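Local coordinates for protein predicted phosphatase, HAD family (Clostridium acetobutylicum, PDB 3MC1) that is a predicted phosphatase of the haloacid dehalogenase (HAD) superfamily, probably hydrolysing phosphate esters with the help of a bound metal ion, at residues A[96-100]-A[101-105]. Numbering follows the deposited sequence.
Sequences SSLKD and YGFHL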
loop_
_atom_site.group_PDB
_atom_site.type_symbol
_atom_site.label_atom_id
_atom_site.label_comp_id
_atom_site.label_asym_id
_atom_site.label_seq_id
_atom_site.Cartn_x
_atom_site.Cartn_y
_atom_site.Cartn_z
ATOM N N SER A 96 -8.441 -2.012 -15.910
ATOM C CA SER A 96 -8.648 -2.232 -17.339
ATOM C C SER A 96 -9.075 -0.916 -17.992
ATOM O O SER A 96 -8.475 -0.486 -18.974
ATOM C CB SER A 96 -9.726 -3.294 -17.569
ATOM O OG SER A 96 -9.842 -3.609 -18.947
ATOM N N SER A 97 -10.103 -0.281 -17.431
ATOM C CA SER A 97 -10.612 0.986 -17.959
ATOM C C SER A 97 -9.510 2.042 -18.079
ATOM O O SER A 97 -9.402 2.726 -19.100
ATOM C CB SER A 97 -11.739 1.513 -17.067
ATOM O OG SER A 97 -12.257 2.744 -17.563
ATOM N N LEU A 98 -8.682 2.168 -17.045
ATOM C CA LEU A 98 -7.612 3.160 -17.070
ATOM C C LEU A 98 -6.577 2.911 -18.163
ATOM O O LEU A 98 -6.151 3.849 -18.832
ATOM C CB LEU A 98 -6.917 3.238 -15.702
ATOM C CG LEU A 98 -7.770 3.654 -14.500
ATOM C CD1 LEU A 98 -6.878 3.739 -13.258
ATOM C CD2 LEU A 98 -8.451 4.996 -14.773
ATOM N N LYS A 99 -6.158 1.664 -18.352
ATOM C CA LYS A 99 -5.175 1.385 -19.394
ATOM C C LYS A 99 -5.788 1.631 -20.768
ATOM O O LYS A 99 -5.085 1.966 -21.719
ATOM C CB LYS A 99 -4.656 -0.057 -19.316
ATOM C CG LYS A 99 -3.626 -0.290 -18.227
ATOM C CD LYS A 99 -2.752 -1.505 -18.531
ATOM C CE LYS A 99 -1.792 -1.233 -19.686
ATOM N NZ LYS A 99 -0.923 -2.413 -20.017
ATOM N N ASP A 100 -7.100 1.471 -20.874
ATOM C CA ASP A 100 -7.757 1.697 -22.150
ATOM C C ASP A 100 -7.628 3.184 -22.461
ATOM O O ASP A 100 -7.303 3.565 -23.588
ATOM C CB ASP A 100 -9.233 1.305 -22.084
ATOM C CG ASP A 100 -9.780 0.889 -23.439
ATOM O OD1 ASP A 100 -9.562 1.626 -24.428
ATOM O OD2 ASP A 100 -10.428 -0.176 -23.515
ATOM N N TYR A 101 -7.874 4.012 -21.446
ATOM C CA TYR A 101 -7.768 5.460 -21.584
ATOM C C TYR A 101 -6.348 5.857 -21.973
ATOM O O TYR A 101 -6.126 6.938 -22.512
ATOM C CB TYR A 101 -8.146 6.159 -20.276
ATOM C CG TYR A 101 -9.593 6.587 -20.190
ATOM C CD1 TYR A 101 -10.584 5.707 -19.752
ATOM C CD2 TYR A 101 -9.979 7.875 -20.575
ATOM C CE1 TYR A 101 -11.922 6.095 -19.700
ATOM C CE2 TYR A 101 -11.314 8.271 -20.529
ATOM C CZ TYR A 101 -12.280 7.378 -20.093
ATOM O OH TYR A 101 -13.601 7.765 -20.074
ATOM N N GLY A 102 -5.385 4.987 -21.695
ATOM C CA GLY A 102 -4.010 5.287 -22.045
ATOM C C GLY A 102 -3.105 5.564 -20.857
ATOM O O GLY A 102 -1.920 5.833 -21.036
ATOM N N PHE A 103 -3.661 5.517 -19.648
ATOM C CA PHE A 103 -2.885 5.744 -18.431
ATOM C C PHE A 103 -1.815 4.662 -18.251
ATOM O O PHE A 103 -2.012 3.511 -18.644
ATOM C CB PHE A 103 -3.799 5.707 -17.199
ATOM C CG PHE A 103 -4.632 6.943 -17.001
ATOM C CD1 PHE A 103 -4.033 8.153 -16.669
ATOM C CD2 PHE A 103 -6.021 6.885 -17.108
ATOM C CE1 PHE A 103 -4.804 9.291 -16.442
ATOM C CE2 PHE A 103 -6.808 8.017 -16.886
ATOM C CZ PHE A 103 -6.197 9.229 -16.549
ATOM N N HIS A 104 -0.679 5.041 -17.675
ATOM C CA HIS A 104 0.383 4.083 -17.373
ATOM C C HIS A 104 0.200 3.865 -15.871
ATOM O O HIS A 104 0.214 4.833 -15.104
ATOM C CB HIS A 104 1.767 4.670 -17.646
ATOM C CG HIS A 104 2.106 4.770 -19.100
ATOM N ND1 HIS A 104 1.523 5.695 -19.940
ATOM C CD2 HIS A 104 2.949 4.043 -19.870
ATOM C CE1 HIS A 104 1.991 5.531 -21.165
ATOM N NE2 HIS A 104 2.858 4.535 -21.149
ATOM N N LEU A 105 0.019 2.612 -15.457
ATOM C CA LEU A 105 -0.227 2.299 -14.048
ATOM C C LEU A 105 1.005 1.753 -13.346
ATOM O O LEU A 105 1.726 0.930 -13.905
ATOM C CB LEU A 105 -1.393 1.299 -13.934
ATOM C CG LEU A 105 -2.644 1.617 -14.777
ATOM C CD1 LEU A 105 -3.740 0.561 -14.553
ATOM C CD2 LEU A 105 -3.170 2.992 -14.416
#
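The carbonyl oxygen Leu98 O is gripped by two successive amides at the end of helix 91-101. Phe103 N lies 3.1 Å from Leu98 O with an N-H...O angle of 145°, whereas Gly102 N makes a weak bond to the same oxygen. Gly102 N also reaches Lys99 O at 3.0 Å, again weakly, and one residue earlier Tyr101 N still donates to Ser97 O (3.1 Å) in the regular i to i-4 pattern. Gly102 turns the chain with a phi of 110°, a value at which a side chain would press on the preceding carbonyl.

Beyond the turn, apolar side chains of helix and strand meet. Leu98 CD2 comes in obliquely over the CD2-CE2 side of the Phe103 ring, 3.9 Å from Phe103 CD2, while Leu98 O sits at the ring edge near its plane. The side chains of Leu105 and Leu98 cross at about a right angle, bringing Leu105 CD2 to CB and CD1 of Leu98, while Leu105 CD1 packs 3.8 Å from Lys99 CG. That methylene is within range because CG of Lys99 stands beside its own backbone N (chi1 -78°). On the flank, the Tyr101 ring turns an edge to Ser97 O, which lies in its plane, and Ser97 OG is held by His211.

Ile214 of helix 207-215 touches both Leu98 and Phe103, and Val7 and Phe9 of strand 6-9 back Leu105. The positive phi and the paired Phe103-to-Leu98 and Gly102-to-Lys99 bonds define a Schellman motif, here linking helix 91-101 to strand 104-109 of the parallel sheet in the Rossmann-like HAD core.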